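PDB 3ESM: YncI copper-binding domain-containing protein from Nocardia farcinica, which is of uncharacterised function but probably binds copper through an immunoglobulin-like domain at the membrane. Local coordinates for residues V58-N61 against E65-S68; V69-D74 against Q86-S91; P104-Y109 against V114-Q119. The protein carries 2 engineered substitutions. All coordinates share one frame; numbering follows the deposited sequence. Where two conformers were deposited one is given.

Contact 1. Residues V58-N61 against E65-S68; sequences VDRN and EAVS. With SO4 (sulfate ion), chain B.
Strands 58-60 and 66-68 run antiparallel, their short axes 122° apart, and the register slips by one residue between the D59-S68 and R60-A66 pairs: a beta bulge. D59 N bonds to S68 O, and V67 N to D59 O at 2.9 Å. Where the strands give way to the turn, N61 N donates to E65 O, lying in the carbonyl plane.

The N61 side chain then joins to E65 twice. With chi1 at 65°, CG lies between the backbone N and the carbonyl carbon, and OD1 accepts E65 N from above the amide plane. N61 ND2 sends a nearly straight bond of 3.0 Å to the anti side of E65 OE1. V58 CG1 touches A66 CB at 3.6 Å. On the face shared with R60, A66 CB also lies over one side of the guanidinium, whose NH1 bonds to R44 O and S64 O and NH2 to a sulfate, probably from the crystallisation liquor. On the opposite face a water donates to D59 OD2 and S68 OG; D59 OD1 pairs with R57, and S68 OG bonds to S110 O of the second subunit.

Strand 33-43 flanks this turn end of hairpin 54-60/66-73, and A46 of strand 45-48 meets V58 and A66.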
# COMPACT_ATOMS: atom_id res chain seq x y z
N VAL A 58 -8.03 -6.71 8.45
CA VAL A 58 -9.34 -6.25 7.98
C VAL A 58 -9.67 -5.02 8.81
O VAL A 58 -9.77 -5.14 10.04
CB VAL A 58 -10.41 -7.37 8.15
CG1 VAL A 58 -11.85 -6.79 7.92
CG2 VAL A 58 -10.12 -8.53 7.21
N ASP A 59 -9.78 -3.85 8.18
CA ASP A 59 -10.05 -2.60 8.91
C ASP A 59 -11.56 -2.38 9.09
O ASP A 59 -12.35 -2.77 8.24
CB ASP A 59 -9.44 -1.41 8.21
CG ASP A 59 -7.93 -1.29 8.50
OD1 ASP A 59 -7.58 -0.64 9.52
OD2 ASP A 59 -7.14 -1.89 7.76
N ARG A 60 -11.95 -1.78 10.21
CA ARG A 60 -13.38 -1.66 10.52
C ARG A 60 -13.70 -0.20 10.83
O ARG A 60 -12.83 0.56 11.24
CB ARG A 60 -13.71 -2.50 11.76
CG ARG A 60 -13.30 -3.95 11.65
CD ARG A 60 -14.52 -4.80 11.41
NE ARG A 60 -14.20 -6.21 11.20
CZ ARG A 60 -15.10 -7.11 10.85
NH1 ARG A 60 -16.36 -6.74 10.69
NH2 ARG A 60 -14.74 -8.37 10.65
N ASN A 61 -14.94 0.20 10.63
CA ASN A 61 -15.35 1.53 11.05
C ASN A 61 -16.05 1.49 12.42
O ASN A 61 -16.06 0.45 13.08
CB ASN A 61 -16.24 2.18 9.99
CG ASN A 61 -17.55 1.46 9.80
OD1 ASN A 61 -17.92 0.59 10.60
ND2 ASN A 61 -18.27 1.80 8.71
N GLU A 65 -18.28 -2.40 10.79
CA GLU A 65 -18.31 -2.93 9.44
C GLU A 65 -16.88 -2.99 8.92
O GLU A 65 -16.06 -2.10 9.21
CB GLU A 65 -19.15 -2.02 8.53
CG GLU A 65 -20.65 -1.96 8.91
CD GLU A 65 -21.37 -0.74 8.32
OE1 GLU A 65 -20.72 0.30 8.01
OE2 GLU A 65 -22.61 -0.80 8.20
N ALA A 66 -16.60 -4.00 8.12
CA ALA A 66 -15.31 -4.09 7.43
C ALA A 66 -15.31 -3.15 6.22
O ALA A 66 -16.13 -3.34 5.30
CB ALA A 66 -15.10 -5.52 6.94
N VAL A 67 -14.36 -2.22 6.21
CA VAL A 67 -14.23 -1.18 5.17
C VAL A 67 -13.12 -1.48 4.16
O VAL A 67 -13.13 -0.94 3.04
CB VAL A 67 -14.03 0.25 5.76
CG1 VAL A 67 -15.25 0.68 6.57
CG2 VAL A 67 -12.80 0.31 6.63
N SER A 68 -12.15 -2.29 4.56
CA SER A 68 -11.11 -2.69 3.62
C SER A 68 -10.34 -3.88 4.18
O SER A 68 -10.49 -4.22 5.36
CB SER A 68 -10.14 -1.55 3.36
OG SER A 68 -9.25 -1.37 4.46
S SO4 B . -16.63 -11.59 11.22
O1 SO4 B . -15.71 -12.27 12.14
O2 SO4 B . -15.90 -11.03 10.08
O3 SO4 B . -17.62 -12.57 10.79
O4 SO4 B . -17.25 -10.45 11.89
O HOH W 1 -7.12 -2.92 5.24

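Contact 2. Residues V69-D74 against Q86-S91; sequences VTWTAD and QRFVVS
W71 lays its indole against F88, with the six-membered ring directly over F88 CB. That methylene stands 3.6 Å from the ring centroid and only 2° off the normal, a well-centred CH-pi contact. The phenyl ring continues past the indole toward W71 CB, and F88 CD1 comes within 3.5 Å of W71 CG. The planes meet at 51°, neither stacked nor edge to face. Both residues have CG anti to the carbonyl carbon (chi1 near -68° in both), and from strands that face each other this makes the two side chains run antiparallel, each ring lying by the other's CB.

Further along strand 85-93 the benzo edge of the indole meets V89 and V90. W71 CZ2 lies 3.5 Å from V89 O, near the ring plane, while V90 CB stands by the same edge, 4.1 Å from CZ2. No direct hydrogen bond crosses the contact, but a water joins the two strands: it accepts from W71 NE1 in the ring plane and donates to V89 O at 2.6 Å, giving the indole N-H a partner. The opposite indole face is covered near its rim by V69 CG2, from W71's own strand; the packing of F88 and V69 on the two faces helps to hold the ring's rotation.

The strand axes approach no nearer than 9.1 Å, as expected of two sheets packed face to face in an immunoglobulin-like sandwich. W71 belongs to strand 66-73, between 33-43 and 54-60; F88 belongs to 85-93, between 18-25 and 45-48. W54 meets F88 edge to face, and T48 touches both W71 and V90.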
# COMPACT_ATOMS: atom_id res chain seq x y z
N VAL A 69 -9.57 -4.52 3.32
CA VAL A 69 -8.75 -5.67 3.75
C VAL A 69 -7.42 -5.49 3.07
O VAL A 69 -7.36 -5.04 1.91
CB VAL A 69 -9.39 -7.03 3.37
CG1 VAL A 69 -9.82 -7.07 1.89
CG2 VAL A 69 -8.43 -8.20 3.70
N THR A 70 -6.33 -5.80 3.79
CA THR A 70 -5.01 -5.64 3.18
C THR A 70 -4.20 -6.89 3.42
O THR A 70 -4.18 -7.41 4.55
CB THR A 70 -4.22 -4.47 3.80
OG1 THR A 70 -4.90 -3.23 3.59
CG2 THR A 70 -2.80 -4.40 3.19
N TRP A 71 -3.59 -7.43 2.36
CA TRP A 71 -2.64 -8.56 2.51
C TRP A 71 -1.25 -8.02 2.24
O TRP A 71 -1.06 -7.24 1.29
CB TRP A 71 -2.94 -9.63 1.46
CG TRP A 71 -4.21 -10.35 1.63
CD1 TRP A 71 -4.39 -11.53 2.30
CD2 TRP A 71 -5.48 -10.00 1.06
NE1 TRP A 71 -5.71 -11.93 2.20
CE2 TRP A 71 -6.40 -11.01 1.45
CE3 TRP A 71 -5.93 -8.93 0.28
CZ2 TRP A 71 -7.74 -11.01 1.04
CZ3 TRP A 71 -7.27 -8.91 -0.12
CH2 TRP A 71 -8.16 -9.94 0.27
N THR A 72 -0.27 -8.44 3.03
CA THR A 72 1.08 -7.90 2.91
C THR A 72 2.04 -9.05 2.98
O THR A 72 1.91 -9.90 3.87
CB THR A 72 1.41 -6.97 4.09
OG1 THR A 72 0.44 -5.91 4.15
CG2 THR A 72 2.82 -6.35 3.87
N ALA A 73 2.99 -9.08 2.04
CA ALA A 73 3.98 -10.17 2.02
C ALA A 73 4.93 -10.03 3.21
O ALA A 73 5.44 -8.93 3.47
CB ALA A 73 4.75 -10.08 0.69
N ASP A 74 5.04 -11.10 4.02
CA ASP A 74 6.02 -11.12 5.10
C ASP A 74 7.45 -10.88 4.63
O ASP A 74 7.82 -11.23 3.54
CB ASP A 74 6.00 -12.48 5.82
CG ASP A 74 4.65 -12.79 6.41
OD1 ASP A 74 3.86 -11.86 6.61
OD2 ASP A 74 4.39 -14.00 6.63
N GLN A 86 -1.62 -14.02 -8.42
CA GLN A 86 -1.84 -14.55 -7.08
C GLN A 86 -3.30 -14.34 -6.71
O GLN A 86 -3.85 -13.29 -7.04
CB GLN A 86 -0.97 -13.79 -6.07
CG GLN A 86 -1.33 -14.08 -4.63
CD GLN A 86 -0.89 -15.44 -4.21
OE1 GLN A 86 0.27 -15.82 -4.44
NE2 GLN A 86 -1.79 -16.21 -3.62
N ARG A 87 -3.90 -15.32 -6.04
CA ARG A 87 -5.25 -15.17 -5.51
C ARG A 87 -5.25 -14.68 -4.06
O ARG A 87 -4.44 -15.12 -3.23
CB ARG A 87 -6.03 -16.49 -5.60
CG ARG A 87 -6.30 -17.00 -7.00
CD ARG A 87 -6.95 -18.40 -6.89
NE ARG A 87 -6.22 -19.22 -5.91
CZ ARG A 87 -6.69 -19.57 -4.71
NH1 ARG A 87 -7.91 -19.21 -4.33
NH2 ARG A 87 -5.94 -20.31 -3.89
N PHE A 88 -6.15 -13.76 -3.77
CA PHE A 88 -6.31 -13.22 -2.42
C PHE A 88 -7.79 -13.45 -2.13
O PHE A 88 -8.65 -12.96 -2.89
CB PHE A 88 -6.00 -11.73 -2.43
CG PHE A 88 -4.57 -11.41 -2.72
CD1 PHE A 88 -3.64 -11.33 -1.69
CD2 PHE A 88 -4.15 -11.18 -4.03
CE1 PHE A 88 -2.31 -11.03 -1.96
CE2 PHE A 88 -2.82 -10.88 -4.30
CZ PHE A 88 -1.92 -10.81 -3.26
N VAL A 89 -8.08 -14.11 -1.02
CA VAL A 89 -9.45 -14.61 -0.81
C VAL A 89 -10.04 -14.06 0.49
O VAL A 89 -9.42 -14.07 1.57
CB VAL A 89 -9.48 -16.15 -0.72
CG1 VAL A 89 -10.88 -16.61 -0.40
CG2 VAL A 89 -8.94 -16.76 -2.01
N VAL A 90 -11.25 -13.50 0.37
CA VAL A 90 -11.90 -12.98 1.56
C VAL A 90 -13.38 -13.39 1.53
O VAL A 90 -14.03 -13.30 0.50
CB VAL A 90 -11.74 -11.45 1.67
CG1 VAL A 90 -12.40 -10.71 0.48
CG2 VAL A 90 -12.21 -10.90 3.04
N SER A 91 -13.89 -13.85 2.67
CA SER A 91 -15.29 -14.24 2.77
C SER A 91 -16.05 -13.10 3.41
O SER A 91 -15.75 -12.71 4.53
CB SER A 91 -15.40 -15.48 3.65
OG SER A 91 -16.76 -15.75 3.93
O HOH W 2 -7.12 -14.55 2.64

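Contact 3. Residues P104-Y109 against V114-Q119; sequences PAEQTY and VVAWNQ. With SO4 (sulfate ion), chain C.
A side-chain hydrogen bond runs across the hairpin in addition to its backbone ladder: W117 NE1 donates to Q107 OE1 at 2.9 Å. The acceptor is almost in the indole plane. The extended Q107 chain, CG anti to the backbone N (chi1 -179°), carries OE1 to the ring edge; CB, placed by the backbone, also lies near NE1. Q107 NE2 bonds to T33 OG1 and P25 O, so the amide is held at both ends and its orientation is set.

Below this bridge the antiparallel strands 105-109 and 114-117 pair regularly. A105-W117 and Q107-V115 are hydrogen-bonded pairs, each with two backbone bonds; E106-A116 and T108-V114 are the non-hydrogen-bonded pairs. On the Q107 and W117 face, V115 CG1 covers part of one indole face, while V115 CG2 packs 3.7 Å from Y109 CE2. The tyrosine hydroxyl bonds to E27 N.

The other face carries E106, whose chain bends at chi2 (-78°) and folds over the partner strand. Its carboxylate lies against A116, E106 OE2 being 3.4 Å from A116 CB, and OE1 lies 3.6 Å from V114 CG1. A water lies 2.7 Å from E106 OE1. E106 packs on V114 of the second subunit, and V114 on E106 of the second subunit. Past the strand end, Q119 NE2 bonds to a sulfate that H130 ND1 also holds.

Buried polar groups on the inner face are thus satisfied by directed bonds: the indole N-H and the amide oxygen satisfy each other, while the amide nitrogen ties the hairpin to T33 and P25. The carboxylate on the outer face instead meets water and apolar groups at the subunit interface.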
# COMPACT_ATOMS: atom_id res chain seq x y z
N PRO A 104 -12.77 -1.35 -5.30
CA PRO A 104 -11.58 -0.57 -5.69
C PRO A 104 -10.36 -1.19 -4.97
O PRO A 104 -10.48 -1.57 -3.80
CB PRO A 104 -11.90 0.83 -5.16
CG PRO A 104 -13.41 0.90 -5.19
CD PRO A 104 -13.92 -0.51 -4.90
N ALA A 105 -9.23 -1.31 -5.66
CA ALA A 105 -8.06 -1.97 -5.03
C ALA A 105 -6.80 -1.17 -5.28
O ALA A 105 -6.73 -0.36 -6.22
CB ALA A 105 -7.91 -3.35 -5.55
N GLU A 106 -5.79 -1.38 -4.42
CA GLU A 106 -4.49 -0.73 -4.59
C GLU A 106 -3.41 -1.77 -4.46
O GLU A 106 -3.36 -2.48 -3.45
CB GLU A 106 -4.31 0.34 -3.55
CG GLU A 106 -5.40 1.40 -3.62
CD GLU A 106 -5.16 2.38 -4.76
OE1 GLU A 106 -3.99 2.56 -5.17
OE2 GLU A 106 -6.16 2.99 -5.21
N GLN A 107 -2.58 -1.89 -5.50
CA GLN A 107 -1.58 -2.99 -5.60
C GLN A 107 -0.19 -2.41 -5.44
O GLN A 107 0.23 -1.58 -6.24
CB GLN A 107 -1.70 -3.64 -6.99
CG GLN A 107 -0.75 -4.81 -7.26
CD GLN A 107 -0.85 -5.27 -8.72
OE1 GLN A 107 -1.64 -4.71 -9.48
NE2 GLN A 107 -0.08 -6.30 -9.11
N THR A 108 0.57 -2.87 -4.44
CA THR A 108 1.89 -2.35 -4.20
C THR A 108 2.93 -3.26 -4.81
O THR A 108 2.85 -4.50 -4.63
CB THR A 108 2.17 -2.26 -2.67
OG1 THR A 108 1.27 -1.32 -2.04
CG2 THR A 108 3.60 -1.83 -2.43
N TYR A 109 3.93 -2.65 -5.46
CA TYR A 109 5.07 -3.39 -6.04
C TYR A 109 6.33 -3.17 -5.25
O TYR A 109 6.47 -2.16 -4.56
CB TYR A 109 5.31 -2.91 -7.46
CG TYR A 109 4.33 -3.49 -8.45
CD1 TYR A 109 4.69 -4.58 -9.24
CD2 TYR A 109 3.07 -2.93 -8.63
CE1 TYR A 109 3.84 -5.08 -10.17
CE2 TYR A 109 2.21 -3.43 -9.59
CZ TYR A 109 2.61 -4.51 -10.36
OH TYR A 109 1.78 -5.06 -11.32
N VAL A 114 2.63 1.98 -6.62
CA VAL A 114 1.33 1.43 -6.23
C VAL A 114 0.40 1.70 -7.39
O VAL A 114 0.30 2.87 -7.84
CB VAL A 114 0.78 2.07 -4.93
CG1 VAL A 114 -0.63 1.53 -4.64
CG2 VAL A 114 1.73 1.80 -3.73
N VAL A 115 -0.23 0.63 -7.88
CA VAL A 115 -1.19 0.72 -8.98
C VAL A 115 -2.61 0.73 -8.47
O VAL A 115 -3.02 -0.15 -7.70
CB VAL A 115 -1.00 -0.41 -9.97
CG1 VAL A 115 -2.07 -0.33 -11.05
CG2 VAL A 115 0.40 -0.37 -10.57
N ALA A 116 -3.37 1.75 -8.89
CA ALA A 116 -4.77 1.91 -8.48
C ALA A 116 -5.69 1.18 -9.44
O ALA A 116 -5.61 1.40 -10.66
CB ALA A 116 -5.14 3.38 -8.44
N TRP A 117 -6.56 0.33 -8.91
CA TRP A 117 -7.56 -0.37 -9.71
C TRP A 117 -8.89 0.20 -9.27
O TRP A 117 -9.63 -0.41 -8.49
CB TRP A 117 -7.51 -1.88 -9.50
CG TRP A 117 -6.23 -2.52 -9.92
CD1 TRP A 117 -5.11 -2.74 -9.16
CD2 TRP A 117 -5.94 -3.06 -11.21
NE1 TRP A 117 -4.14 -3.37 -9.91
CE2 TRP A 117 -4.63 -3.59 -11.17
CE3 TRP A 117 -6.67 -3.16 -12.40
CZ2 TRP A 117 -4.03 -4.21 -12.29
CZ3 TRP A 117 -6.09 -3.75 -13.51
CH2 TRP A 117 -4.78 -4.28 -13.45
N ASN A 118 -9.18 1.39 -9.76
CA ASN A 118 -10.28 2.19 -9.24
C ASN A 118 -11.11 2.88 -10.32
O ASN A 118 -11.95 3.71 -9.99
CB ASN A 118 -9.79 3.21 -8.22
CG ASN A 118 -8.91 4.26 -8.81
OD1 ASN A 118 -8.53 4.18 -9.98
ND2 ASN A 118 -8.57 5.28 -8.01
N GLN A 119 -10.90 2.51 -11.57
CA GLN A 119 -11.66 3.17 -12.66
C GLN A 119 -13.02 2.53 -12.81
O GLN A 119 -13.20 1.35 -12.56
CB GLN A 119 -10.86 3.10 -13.96
CG GLN A 119 -9.49 3.81 -13.81
CD GLN A 119 -8.56 3.63 -15.00
OE1 GLN A 119 -8.62 2.64 -15.71
NE2 GLN A 119 -7.63 4.58 -15.17
S SO4 C . -4.23 3.88 -17.20
O1 SO4 C . -3.13 2.95 -17.50
O2 SO4 C . -4.86 4.30 -18.45
O3 SO4 C . -3.71 5.06 -16.51
O4 SO4 C . -5.24 3.22 -16.37
O HOH W 3 -2.43 4.40 -6.44

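How the contacts relate
Contact 2 lies in the core of the sandwich, a buried aromatic and aliphatic junction between the two sheets with one water as its polar link. Contacts 1 and 3 are hairpin pairings within the larger sheet, partly buried and built on backbone hydrogen bonds, and each has a sulfate nearby. Contacts 1 and 2 share strand 66-73 and touch through V58 CG2 and V69 CG2, so the packing continues from hairpin into core. Contact 3 stays about 7 Å from either at the nearest atoms. In contact 1 polar side chains occur both at the turn and toward the second subunit, whereas in contact 3 a side-chain bond lies on the buried face. All three also meet the second subunit.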